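PDB 5NXK: serine-rich secreted cell wall anchored (LPXTG-motif ) protein from Lactobacillus reuteri ATCC 53608, which probably acts as a cell-wall-anchored adhesin, its beta-solenoid binding region taking part in contacts between the gut bacterium and its host. Local coordinates for residues Y51-L55 with Y138-G142; T111-T117 with T161-S166; L126-T130 with A172-V177; V235-V241 with A268-H274; M243-N249 with L275-S281. Residue numbers count along the deposited sequence, not the author numbering.

Contact 1: residues Y51-L55 with Y138-G142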
# COMPACT_ATOMS: atom_id res chain seq x y z
N TYR A 51 16.65 -10.97 0.30
CA TYR A 51 15.21 -11.08 0.14
C TYR A 51 14.58 -11.86 1.29
O TYR A 51 15.25 -12.61 1.98
CB TYR A 51 14.84 -11.72 -1.22
CG TYR A 51 15.07 -13.22 -1.36
CD1 TYR A 51 14.26 -14.14 -0.69
CD2 TYR A 51 16.05 -13.71 -2.22
CE1 TYR A 51 14.45 -15.51 -0.83
CE2 TYR A 51 16.24 -15.09 -2.37
CZ TYR A 51 15.44 -15.98 -1.67
OH TYR A 51 15.62 -17.34 -1.81
N ILE A 52 13.28 -11.64 1.48
CA ILE A 52 12.47 -12.49 2.32
C ILE A 52 11.31 -12.99 1.48
O ILE A 52 10.57 -12.19 0.89
CB ILE A 52 11.94 -11.75 3.56
CG1 ILE A 52 13.08 -11.08 4.32
CG2 ILE A 52 11.17 -12.71 4.46
CD1 ILE A 52 12.63 -10.20 5.44
N ASN A 53 11.13 -14.30 1.43
CA ASN A 53 10.09 -14.88 0.60
C ASN A 53 9.02 -15.57 1.46
O ASN A 53 9.25 -16.66 2.01
CB ASN A 53 10.72 -15.84 -0.41
CG ASN A 53 9.70 -16.51 -1.32
OD1 ASN A 53 8.57 -16.04 -1.45
ND2 ASN A 53 10.11 -17.60 -1.95
N ALA A 54 7.86 -14.93 1.57
CA ALA A 54 6.78 -15.44 2.41
C ALA A 54 5.89 -16.37 1.59
O ALA A 54 5.06 -15.92 0.79
CB ALA A 54 5.96 -14.29 2.98
N LEU A 55 6.10 -17.67 1.77
CA LEU A 55 5.47 -18.67 0.92
C LEU A 55 4.08 -19.06 1.41
O LEU A 55 3.31 -19.65 0.65
CB LEU A 55 6.34 -19.91 0.82
CG LEU A 55 7.54 -19.74 -0.11
CD1 LEU A 55 8.33 -21.03 -0.18
CD2 LEU A 55 7.09 -19.28 -1.50
N TYR A 138 5.74 -15.28 -9.33
CA TYR A 138 7.13 -14.83 -9.35
C TYR A 138 8.06 -16.02 -9.24
O TYR A 138 7.65 -17.11 -8.90
CB TYR A 138 7.41 -13.85 -8.21
CG TYR A 138 7.08 -14.36 -6.82
CD1 TYR A 138 7.98 -15.17 -6.12
CD2 TYR A 138 5.90 -13.99 -6.20
CE1 TYR A 138 7.68 -15.62 -4.84
CE2 TYR A 138 5.59 -14.43 -4.92
CZ TYR A 138 6.49 -15.24 -4.24
OH TYR A 138 6.18 -15.68 -2.97
N GLU A 139 9.33 -15.81 -9.55
CA GLU A 139 10.29 -16.89 -9.44
C GLU A 139 11.52 -16.40 -8.69
O GLU A 139 12.04 -15.33 -8.97
CB GLU A 139 10.66 -17.46 -10.82
CG GLU A 139 12.11 -17.92 -10.95
CD GLU A 139 12.31 -18.85 -12.13
OE1 GLU A 139 11.31 -19.22 -12.78
OE2 GLU A 139 13.48 -19.23 -12.40
N VAL A 140 11.93 -17.15 -7.67
CA VAL A 140 13.15 -16.79 -6.97
C VAL A 140 13.95 -18.06 -6.69
O VAL A 140 13.38 -19.08 -6.28
CB VAL A 140 12.85 -15.99 -5.68
CG1 VAL A 140 11.96 -16.78 -4.73
CG2 VAL A 140 14.15 -15.54 -5.01
N ASP A 141 15.26 -18.00 -6.96
CA ASP A 141 16.16 -19.15 -6.88
C ASP A 141 15.52 -20.43 -7.42
O ASP A 141 15.41 -21.44 -6.73
CB ASP A 141 16.67 -19.36 -5.45
CG ASP A 141 17.59 -18.22 -4.98
OD1 ASP A 141 18.10 -17.48 -5.85
OD2 ASP A 141 17.83 -18.08 -3.76
N GLY A 142 15.05 -20.33 -8.66
CA GLY A 142 14.47 -21.44 -9.39
C GLY A 142 13.10 -21.91 -8.98
O GLY A 142 12.57 -22.84 -9.59
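Tyr51 opens the outer face of strand 51-54 and meets the second segment twice. Val140 CG2 sits over one face of its ring in a CH-pi contact, 3.8 Å from the ring centroid, with Tyr51 CE2 to Val140 CG2 3.4 Å; at the ring edge, Tyr51 OH lies 3.0 Å from Asp141 OD2. Ile52 turns to the solenoid interior, toward Phe89 and Leu30. Asn53 points outward again: its OD1 accepts a hydrogen bond from Tyr138 OH (2.9 Å), while Asn53 ND2 packs 3.4 Å from Val140 CG1. Ala54 faces inward, and Leu55, just past the strand, brings CD2 to 4.0 Å from Tyr138 OH. No backbone hydrogen bond joins the two segments: the strand axes stay 10.1 Å apart at 126°, so side chains alone span the gap, tyrosines reaching across from both segments. This is packing of an excursion against a solenoid wall. Strand 51-54 lies between strands 28-30 and 79-83 of a parallel sheet, whereas strand 137-140 pairs antiparallel with strand 143-146 in a hairpin laid over that sheet's outside, where Tyr138 and Val140 also touch Tyr82 of the adjoining strand.

Contact 2: residues T111-T117 with T161-S166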
# COMPACT_ATOMS: atom_id res chain seq x y z
N THR A 111 -1.50 -9.27 -3.76
CA THR A 111 -1.71 -8.17 -2.82
C THR A 111 -0.45 -8.06 -1.96
O THR A 111 -0.08 -9.04 -1.32
CB THR A 111 -2.94 -8.41 -1.96
OG1 THR A 111 -4.09 -8.47 -2.83
CG2 THR A 111 -3.12 -7.29 -0.92
N LEU A 112 0.21 -6.91 -1.96
CA LEU A 112 1.52 -6.79 -1.31
C LEU A 112 1.46 -6.37 0.15
O LEU A 112 2.33 -6.73 0.96
CB LEU A 112 2.44 -5.82 -2.06
CG LEU A 112 2.94 -6.14 -3.48
CD1 LEU A 112 1.82 -6.41 -4.46
CD2 LEU A 112 3.80 -4.98 -3.96
N VAL A 113 0.44 -5.59 0.49
CA VAL A 113 0.23 -5.13 1.88
C VAL A 113 -1.27 -5.10 2.13
O VAL A 113 -2.03 -4.64 1.27
CB VAL A 113 0.82 -3.72 2.15
CG1 VAL A 113 0.57 -3.31 3.62
CG2 VAL A 113 2.30 -3.69 1.85
N TRP A 114 -1.69 -5.59 3.29
CA TRP A 114 -3.12 -5.63 3.57
C TRP A 114 -3.35 -5.13 5.00
O TRP A 114 -2.44 -5.17 5.80
CB TRP A 114 -3.66 -7.06 3.38
CG TRP A 114 -5.14 -7.25 3.54
CD1 TRP A 114 -6.09 -7.24 2.55
CD2 TRP A 114 -5.84 -7.49 4.77
NE1 TRP A 114 -7.34 -7.44 3.09
CE2 TRP A 114 -7.21 -7.62 4.45
CE3 TRP A 114 -5.45 -7.61 6.10
CZ2 TRP A 114 -8.19 -7.85 5.42
CZ3 TRP A 114 -6.42 -7.86 7.06
CH2 TRP A 114 -7.77 -7.97 6.72
N SER A 115 -4.54 -4.64 5.30
CA SER A 115 -4.82 -4.10 6.63
C SER A 115 -6.27 -4.29 7.03
O SER A 115 -7.14 -4.43 6.17
CB SER A 115 -4.45 -2.61 6.68
OG SER A 115 -5.36 -1.86 5.89
N LYS A 116 -6.51 -4.29 8.33
CA LYS A 116 -7.86 -4.18 8.87
C LYS A 116 -8.38 -2.77 8.60
O LYS A 116 -7.65 -1.79 8.78
CB LYS A 116 -7.87 -4.44 10.38
CG LYS A 116 -7.99 -5.90 10.80
CD LYS A 116 -7.78 -6.02 12.32
CE LYS A 116 -7.88 -7.45 12.81
NZ LYS A 116 -8.87 -8.25 12.06
N THR A 117 -9.62 -2.66 8.15
CA THR A 117 -10.16 -1.37 7.77
C THR A 117 -11.15 -0.83 8.81
O THR A 117 -11.70 0.26 8.64
CB THR A 117 -10.84 -1.47 6.40
OG1 THR A 117 -11.85 -2.50 6.45
CG2 THR A 117 -9.81 -1.84 5.34
N THR A 161 -6.91 -5.84 -5.46
CA THR A 161 -6.02 -4.70 -5.33
C THR A 161 -4.61 -5.11 -4.94
O THR A 161 -4.42 -6.11 -4.27
CB THR A 161 -6.58 -3.69 -4.28
OG1 THR A 161 -5.73 -2.54 -4.24
CG2 THR A 161 -6.65 -4.33 -2.88
N ALA A 162 -3.63 -4.31 -5.35
CA ALA A 162 -2.23 -4.53 -4.98
C ALA A 162 -1.93 -4.08 -3.55
O ALA A 162 -1.07 -4.66 -2.89
CB ALA A 162 -1.31 -3.82 -5.94
N LEU A 163 -2.61 -3.03 -3.10
CA LEU A 163 -2.37 -2.47 -1.77
C LEU A 163 -3.71 -2.15 -1.12
O LEU A 163 -4.49 -1.37 -1.65
CB LEU A 163 -1.51 -1.20 -1.86
CG LEU A 163 -0.07 -1.32 -2.37
CD1 LEU A 163 0.54 0.05 -2.61
CD2 LEU A 163 0.81 -2.13 -1.41
N TYR A 164 -3.96 -2.76 0.04
CA TYR A 164 -5.22 -2.53 0.75
C TYR A 164 -4.87 -1.97 2.12
O TYR A 164 -4.83 -2.70 3.12
CB TYR A 164 -6.02 -3.83 0.84
CG TYR A 164 -7.46 -3.70 1.27
CD1 TYR A 164 -8.41 -3.12 0.44
CD2 TYR A 164 -7.88 -4.21 2.51
CE1 TYR A 164 -9.73 -3.03 0.81
CE2 TYR A 164 -9.22 -4.13 2.90
CZ TYR A 164 -10.13 -3.54 2.04
OH TYR A 164 -11.46 -3.43 2.39
N VAL A 165 -4.62 -0.67 2.14
CA VAL A 165 -4.11 0.02 3.31
C VAL A 165 -5.17 1.01 3.74
O VAL A 165 -5.52 1.92 2.98
CB VAL A 165 -2.79 0.75 3.01
CG1 VAL A 165 -2.31 1.54 4.24
CG2 VAL A 165 -1.72 -0.23 2.53
N SER A 166 -5.68 0.85 4.95
CA SER A 166 -6.92 1.54 5.29
C SER A 166 -6.82 3.07 5.23
O SER A 166 -7.70 3.72 4.65
CB SER A 166 -7.37 1.11 6.69
OG SER A 166 -8.66 1.63 6.96
O HOH W 1 -9.48 2.48 9.51
O HOH W 2 -12.10 -4.76 4.82
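The largest bump in this contact is Tyr164, whose ring fills a hollow lined by Trp114 and Thr117. Trp114 offers a ring face to Tyr164 CD2, 3.3 Å from Trp114 NE1; the planes lie 25° apart but are slid so far, with 5.0 Å from the five-membered ring's centroid to that of Tyr164, that they barely overlap. Thr117 CG2 closes the far end, 3.4 Å from Tyr164 CE2, and one water links Thr117 OG1 and Tyr164 OH, 2.8 Å from each. Toward the interior, Leu163 CD2 rests against Leu112 CB (4.1 Å) and Val113 CB (3.9 Å), and Val113 CG1 meets Val165 CG2 at 4.0 Å. The backbones keep this fit in step: Leu112 N bonds to Ala162 O at 2.8 Å and Tyr164 N to Val113 O at 3.0 Å, while Ser115 OG tucks between the chains and donates to Tyr164 O (2.9 Å). Such parallel side-by-side stacking of successive coils is the hallmark of a beta-solenoid. Leu163 continues inward onto Leu124 and Leu132 of strands 122-127 and 129-134; outside, Phe150 meets both aromatic rings, and strand 186-191 carries Trp189, set edge-to-face against Tyr164.

Contact 3: residues L126-T130 with A172-V177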
# COMPACT_ATOMS: atom_id res chain seq x y z
N LEU A 126 6.27 4.94 1.88
CA LEU A 126 7.09 4.44 0.80
C LEU A 126 8.22 5.43 0.59
O LEU A 126 7.99 6.59 0.23
CB LEU A 126 6.28 4.23 -0.49
CG LEU A 126 5.10 3.26 -0.35
CD1 LEU A 126 4.31 3.18 -1.65
CD2 LEU A 126 5.59 1.87 0.10
N VAL A 127 9.46 4.98 0.81
CA VAL A 127 10.59 5.90 0.94
C VAL A 127 11.73 5.50 -0.01
O VAL A 127 11.89 4.32 -0.35
CB VAL A 127 11.12 5.93 2.41
CG1 VAL A 127 12.19 7.01 2.59
CG2 VAL A 127 9.98 6.16 3.41
N GLY A 128 12.51 6.49 -0.44
CA GLY A 128 13.62 6.27 -1.36
C GLY A 128 13.17 5.68 -2.68
O GLY A 128 12.10 6.03 -3.20
N ASN A 129 14.00 4.80 -3.24
CA ASN A 129 13.70 4.21 -4.53
C ASN A 129 13.00 2.88 -4.35
O ASN A 129 13.64 1.85 -4.19
CB ASN A 129 14.98 4.06 -5.36
CG ASN A 129 15.61 5.40 -5.66
OD1 ASN A 129 14.92 6.35 -6.01
ND2 ASN A 129 16.93 5.48 -5.53
N THR A 130 11.68 2.93 -4.34
CA THR A 130 10.90 1.75 -4.00
C THR A 130 10.01 1.34 -5.16
O THR A 130 9.31 2.18 -5.77
CB THR A 130 10.05 2.00 -2.71
OG1 THR A 130 10.93 2.09 -1.58
CG2 THR A 130 9.05 0.86 -2.46
N ALA A 172 7.28 9.41 0.37
CA ALA A 172 8.09 10.38 1.10
C ALA A 172 8.69 11.42 0.19
O ALA A 172 8.86 11.18 -1.01
CB ALA A 172 9.20 9.67 1.85
N GLU A 173 9.01 12.59 0.74
CA GLU A 173 9.75 13.58 -0.02
C GLU A 173 11.02 12.95 -0.60
O GLU A 173 11.65 12.10 0.02
CB GLU A 173 10.08 14.81 0.81
CG GLU A 173 10.96 14.62 2.00
CD GLU A 173 11.39 15.96 2.59
OE1 GLU A 173 11.32 16.97 1.87
OE2 GLU A 173 11.78 15.99 3.78
N ASN A 174 11.33 13.34 -1.84
CA ASN A 174 12.49 12.86 -2.60
C ASN A 174 12.42 11.40 -3.01
O ASN A 174 13.33 10.91 -3.66
CB ASN A 174 13.78 13.09 -1.81
CG ASN A 174 13.96 14.54 -1.46
OD1 ASN A 174 13.76 15.41 -2.30
ND2 ASN A 174 14.29 14.82 -0.21
N ALA A 175 11.33 10.72 -2.70
CA ALA A 175 11.25 9.31 -3.09
C ALA A 175 10.97 9.15 -4.58
O ALA A 175 10.44 10.06 -5.23
CB ALA A 175 10.17 8.60 -2.28
N ASN A 176 11.34 7.99 -5.10
CA ASN A 176 11.00 7.57 -6.45
C ASN A 176 10.30 6.22 -6.36
O ASN A 176 10.93 5.16 -6.18
CB ASN A 176 12.24 7.50 -7.35
CG ASN A 176 12.89 8.86 -7.54
OD1 ASN A 176 14.00 9.10 -7.08
ND2 ASN A 176 12.18 9.77 -8.21
N VAL A 177 8.98 6.28 -6.38
CA VAL A 177 8.17 5.10 -6.18
C VAL A 177 7.51 4.71 -7.48
O VAL A 177 6.92 5.56 -8.16
CB VAL A 177 7.10 5.34 -5.10
CG1 VAL A 177 6.17 4.14 -4.97
CG2 VAL A 177 7.78 5.66 -3.76
O HOH W 3 12.47 9.36 -0.08
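Backbone hydrogen bonds join these two corners of neighbouring beta-solenoid coils. Ala172 N donates to Leu126 O (2.9 Å), Asn176 N to Gly128 O (2.8 Å) and Thr130 N to Asn176 O (3.0 Å), giving the parallel pairs Asn129-Asn176 and Thr130-Val177. Between the first two bonds the corners differ in length: Gly128 alone takes the first chain round, at positive phi, whereas the second makes a type II turn from Ala172 to Ala175, closed by Ala175 N to Ala172 O at 3.0 Å. A water fills in beside this extra loop, accepting from Gly128 N and donating to Glu173 O, both at 2.9 Å. Within its own corner, Thr130 OG1 donates to Val127 O (2.7 Å). Apolar contacts are few: Leu126 CB meets Val177 CG2 at 3.9 Å on the inside, and Val127 CG2 meets Ala172 CB, also at 3.9 Å. The corners link two parallel sheets, strands 122-127 and 168-171 entering from one and strands 129-134 and 176-181 leaving in the other, with Leu126 and Val177 packing inward on Ile169 and Ile171.

Contact 4: residues V235-V241 with A268-H274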
# COMPACT_ATOMS: atom_id res chain seq x y z
N VAL A 235 -0.63 16.07 -3.76
CA VAL A 235 0.63 16.09 -4.49
C VAL A 235 1.36 17.39 -4.14
O VAL A 235 0.90 18.48 -4.49
CB VAL A 235 0.39 15.98 -5.99
CG1 VAL A 235 1.71 16.11 -6.75
CG2 VAL A 235 -0.33 14.67 -6.29
N ASN A 236 2.48 17.28 -3.44
CA ASN A 236 3.17 18.45 -2.91
C ASN A 236 4.08 19.15 -3.93
O ASN A 236 4.20 18.71 -5.08
CB ASN A 236 3.96 18.06 -1.65
CG ASN A 236 3.06 17.85 -0.44
OD1 ASN A 236 2.68 18.82 0.21
ND2 ASN A 236 2.70 16.61 -0.14
N GLU A 237 4.69 20.26 -3.51
CA GLU A 237 5.50 21.07 -4.43
C GLU A 237 6.57 20.27 -5.15
O GLU A 237 7.25 19.44 -4.55
CB GLU A 237 6.18 22.24 -3.71
CG GLU A 237 5.23 23.25 -3.12
CD GLU A 237 5.95 24.48 -2.62
OE1 GLU A 237 7.20 24.45 -2.53
OE2 GLU A 237 5.27 25.47 -2.28
N ASN A 238 6.67 20.53 -6.45
CA ASN A 238 7.67 19.92 -7.33
C ASN A 238 7.61 18.41 -7.44
O ASN A 238 8.51 17.79 -8.00
CB ASN A 238 9.07 20.36 -6.90
CG ASN A 238 9.21 21.87 -6.82
OD1 ASN A 238 8.71 22.60 -7.68
ND2 ASN A 238 9.87 22.36 -5.77
N ALA A 239 6.54 17.80 -6.94
CA ALA A 239 6.39 16.36 -7.14
C ALA A 239 6.04 16.06 -8.60
O ALA A 239 5.49 16.90 -9.31
CB ALA A 239 5.34 15.79 -6.20
N ALA A 240 6.42 14.86 -9.05
CA ALA A 240 6.13 14.36 -10.38
C ALA A 240 5.26 13.11 -10.27
O ALA A 240 5.65 12.13 -9.64
CB ALA A 240 7.42 14.05 -11.15
N VAL A 241 4.08 13.15 -10.87
CA VAL A 241 3.16 12.04 -10.82
C VAL A 241 2.78 11.60 -12.22
O VAL A 241 2.39 12.43 -13.05
CB VAL A 241 1.88 12.41 -10.03
CG1 VAL A 241 0.81 11.32 -10.17
CG2 VAL A 241 2.21 12.66 -8.56
N ALA A 268 -0.02 20.76 -5.89
CA ALA A 268 0.67 21.97 -5.45
C ALA A 268 1.45 22.65 -6.56
O ALA A 268 1.79 22.03 -7.57
CB ALA A 268 1.62 21.64 -4.28
N LYS A 269 1.76 23.93 -6.37
CA LYS A 269 2.59 24.67 -7.32
C LYS A 269 3.92 23.92 -7.54
O LYS A 269 4.49 23.35 -6.61
CB LYS A 269 2.81 26.12 -6.88
CG LYS A 269 3.66 26.31 -5.64
CD LYS A 269 4.13 27.76 -5.51
CE LYS A 269 4.69 28.04 -4.11
NZ LYS A 269 3.65 28.62 -3.22
N GLY A 270 4.37 23.91 -8.80
CA GLY A 270 5.59 23.23 -9.17
C GLY A 270 5.40 21.75 -9.48
O GLY A 270 6.26 21.14 -10.10
N SER A 271 4.29 21.16 -9.03
CA SER A 271 4.05 19.75 -9.35
C SER A 271 3.73 19.54 -10.83
O SER A 271 3.25 20.44 -11.51
CB SER A 271 2.92 19.17 -8.48
OG SER A 271 1.66 19.79 -8.76
N ASN A 272 4.00 18.33 -11.30
CA ASN A 272 3.74 17.95 -12.68
C ASN A 272 3.01 16.62 -12.66
O ASN A 272 3.56 15.59 -12.25
CB ASN A 272 5.03 17.87 -13.49
CG ASN A 272 5.61 19.24 -13.81
OD1 ASN A 272 6.44 19.77 -13.06
ND2 ASN A 272 5.17 19.83 -14.91
N VAL A 273 1.73 16.66 -13.02
CA VAL A 273 0.86 15.49 -12.92
C VAL A 273 0.36 15.11 -14.32
O VAL A 273 -0.17 15.95 -15.04
CB VAL A 273 -0.33 15.76 -11.97
CG1 VAL A 273 -1.30 14.60 -11.95
CG2 VAL A 273 0.17 16.06 -10.55
N HIS A 274 0.59 13.87 -14.71
CA HIS A 274 0.16 13.39 -16.01
C HIS A 274 -0.68 12.14 -15.81
O HIS A 274 -0.22 11.14 -15.25
CB HIS A 274 1.36 13.09 -16.91
CG HIS A 274 0.97 12.70 -18.30
ND1 HIS A 274 0.44 11.47 -18.60
CD2 HIS A 274 1.03 13.39 -19.47
CE1 HIS A 274 0.19 11.41 -19.90
NE2 HIS A 274 0.54 12.56 -20.44
O HOH W 4 8.80 22.17 -10.70
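Val241, with the most surface covered, lies just past a pair of stacked beta-solenoid corners, each a type II turn: Asn236 to Ala239 and Ala268 to Ser271. Its CB packs 4.1 Å from Val273 CG2 in the interior, its N donates to Asn272 O (2.9 Å) and its O accepts from His274 N (2.8 Å), so both backbone groups fix the parallel register after the turns. Before them, Val235 plays the matching part: Val235 O accepts from Ala268 N (2.8 Å), and its CG1 lies 3.7 Å from Ser271 CB and 4.1 Å from Val273 CG2, forming an inward valine cluster with Leu267. Outside, at the turn itself, Glu237 lays its side chain along the next coil, CG 4.1 Å from Ala268 CB and OE2 in a long salt bridge, 3.7 Å from Lys269 NZ. A CB on Gly270 would strike Asn238 OD1, and its own backbone angles already favour glycine. A water bridges the two turns, donating to Asn238 OD1 at 3.1 Å and to Gly270 O at 2.8 Å.

Contact 5: residues M243-N249 with L275-S281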
# COMPACT_ATOMS: atom_id res chain seq x y z
N MET A 243 0.39 8.56 -13.94
CA MET A 243 -0.45 7.39 -13.76
C MET A 243 -1.34 7.11 -14.97
O MET A 243 -1.82 8.04 -15.63
CB MET A 243 -1.33 7.53 -12.49
CG MET A 243 -0.57 7.92 -11.23
SD MET A 243 -1.56 7.83 -9.72
CE MET A 243 -2.86 8.98 -10.04
N SER A 244 -1.60 5.83 -15.21
CA SER A 244 -2.56 5.45 -16.23
C SER A 244 -3.29 4.18 -15.80
O SER A 244 -2.73 3.33 -15.13
CB SER A 244 -1.87 5.24 -17.58
OG SER A 244 -0.95 4.16 -17.51
N ALA A 245 -4.56 4.09 -16.18
CA ALA A 245 -5.42 2.96 -15.82
C ALA A 245 -6.51 2.85 -16.87
O ALA A 245 -6.70 3.79 -17.64
CB ALA A 245 -6.02 3.14 -14.44
N LYS A 246 -7.23 1.73 -16.92
CA LYS A 246 -8.28 1.58 -17.93
C LYS A 246 -9.45 2.51 -17.66
O LYS A 246 -9.97 3.14 -18.58
CB LYS A 246 -8.77 0.13 -18.01
CG LYS A 246 -7.71 -0.89 -18.40
CD LYS A 246 -8.28 -2.30 -18.35
CE LYS A 246 -7.25 -3.35 -18.71
NZ LYS A 246 -7.76 -4.73 -18.48
N VAL A 247 -9.88 2.60 -16.40
CA VAL A 247 -11.13 3.31 -16.10
C VAL A 247 -10.90 4.68 -15.46
O VAL A 247 -11.15 5.70 -16.11
CB VAL A 247 -12.03 2.48 -15.18
CG1 VAL A 247 -13.40 3.14 -15.07
CG2 VAL A 247 -12.18 1.05 -15.73
N ASP A 248 -10.44 4.73 -14.22
CA ASP A 248 -10.21 6.01 -13.53
C ASP A 248 -8.82 6.05 -12.92
O ASP A 248 -8.28 5.01 -12.55
CB ASP A 248 -11.24 6.25 -12.40
CG ASP A 248 -12.69 6.04 -12.84
OD1 ASP A 248 -13.11 6.54 -13.90
OD2 ASP A 248 -13.44 5.41 -12.06
N ASN A 249 -8.22 7.23 -12.79
CA ASN A 249 -6.95 7.30 -12.06
C ASN A 249 -7.19 7.40 -10.55
O ASN A 249 -6.57 6.69 -9.77
CB ASN A 249 -6.10 8.48 -12.52
CG ASN A 249 -5.82 8.43 -14.00
OD1 ASN A 249 -6.23 9.33 -14.75
ND2 ASN A 249 -5.15 7.38 -14.45
N LEU A 275 -1.93 12.21 -16.26
CA LEU A 275 -2.90 11.16 -15.98
C LEU A 275 -3.57 10.72 -17.26
O LEU A 275 -3.93 11.56 -18.08
CB LEU A 275 -3.95 11.65 -14.98
CG LEU A 275 -3.46 12.25 -13.67
CD1 LEU A 275 -4.65 12.74 -12.87
CD2 LEU A 275 -2.64 11.25 -12.86
N GLU A 276 -3.78 9.42 -17.40
CA GLU A 276 -4.40 8.90 -18.61
C GLU A 276 -5.36 7.76 -18.29
O GLU A 276 -5.02 6.90 -17.50
CB GLU A 276 -3.34 8.43 -19.61
CG GLU A 276 -3.92 7.94 -20.93
CD GLU A 276 -2.88 7.83 -22.03
OE1 GLU A 276 -1.77 8.38 -21.87
OE2 GLU A 276 -3.19 7.19 -23.05
N VAL A 277 -6.55 7.77 -18.89
CA VAL A 277 -7.49 6.65 -18.77
C VAL A 277 -8.07 6.29 -20.14
O VAL A 277 -7.84 7.00 -21.11
CB VAL A 277 -8.66 6.95 -17.79
CG1 VAL A 277 -8.14 7.21 -16.35
CG2 VAL A 277 -9.50 8.11 -18.30
N ILE A 278 -8.86 5.23 -20.20
CA ILE A 278 -9.49 4.84 -21.46
C ILE A 278 -11.00 5.11 -21.43
O ILE A 278 -11.50 5.85 -22.27
CB ILE A 278 -9.24 3.36 -21.79
CG1 ILE A 278 -7.74 3.04 -21.79
CG2 ILE A 278 -9.84 3.00 -23.15
CD1 ILE A 278 -7.42 1.60 -22.15
N THR A 279 -11.72 4.53 -20.47
CA THR A 279 -13.18 4.58 -20.52
C THR A 279 -13.84 5.41 -19.42
O THR A 279 -15.04 5.71 -19.52
CB THR A 279 -13.79 3.16 -20.46
OG1 THR A 279 -13.41 2.51 -19.24
CG2 THR A 279 -13.33 2.30 -21.65
N GLY A 280 -13.10 5.81 -18.40
CA GLY A 280 -13.72 6.55 -17.31
C GLY A 280 -13.29 8.01 -17.20
O GLY A 280 -13.24 8.73 -18.20
N SER A 281 -12.96 8.45 -15.99
CA SER A 281 -12.56 9.84 -15.77
C SER A 281 -11.26 9.81 -15.00
O SER A 281 -11.05 8.91 -14.20
CB SER A 281 -13.62 10.62 -14.98
OG SER A 281 -14.91 10.45 -15.52
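This is a parallel coil-on-coil contact of the beta-solenoid, following two successive coils from the ends of strands 240-244 and 272-277 round the next bend. The strand part is regular: Glu276 N donates to Met243 O (3.0 Å) and Ala245 N to Glu276 O (3.1 Å), while Met243 CE meets Leu275 CD2 at 3.6 Å inside. At the bend Lys246 O receives two amides, Ile278 N and Thr279 N, each at 2.9 Å. Beyond it, Asp248 OD1 accepts from Ser281 N (2.8 Å), its OD2 being salt-bridged to Arg251. Gly280 passes so close that a CB would collide with Val247 O and Asp248 OD1. Asn249 turns back into the coil: its ND2 donates to Glu276 O (3.1 Å), and its OD1 bonds to Asn282. ND2 also bonds to Asn222 of the preceding coil, so asparagines link three consecutive coils. The chemistry implies that Lys246 O carries the backbone pairing into the bend, the Asp248 carboxylate takes over the Ser281 amide beyond it, and the Asn249 amide gives Glu276 O a second donor.

All five contacts belong to one beta-solenoid, and no ligand marks a binding site among them. Contacts 2 to 5 join coil to coil; contact 1, by contrast, sets a hairpin against the outside of the same sheet reached by contacts 3, 4 and 5. Contacts 3 and 4 lie at equivalent corners a few coils apart, 14 Å between centres. Contacts 4 and 5 follow the same strand pair, 240-244 with 272-277, and touch through His274 O and Met243 N, 3.0 Å apart and probably hydrogen-bonded. Contact 2 lies nearest the middle of the chain, its nearest atoms about 5 Å from contact 3. The centres of contacts 1 and 4 are 36 Å apart, reflecting the solenoid's length.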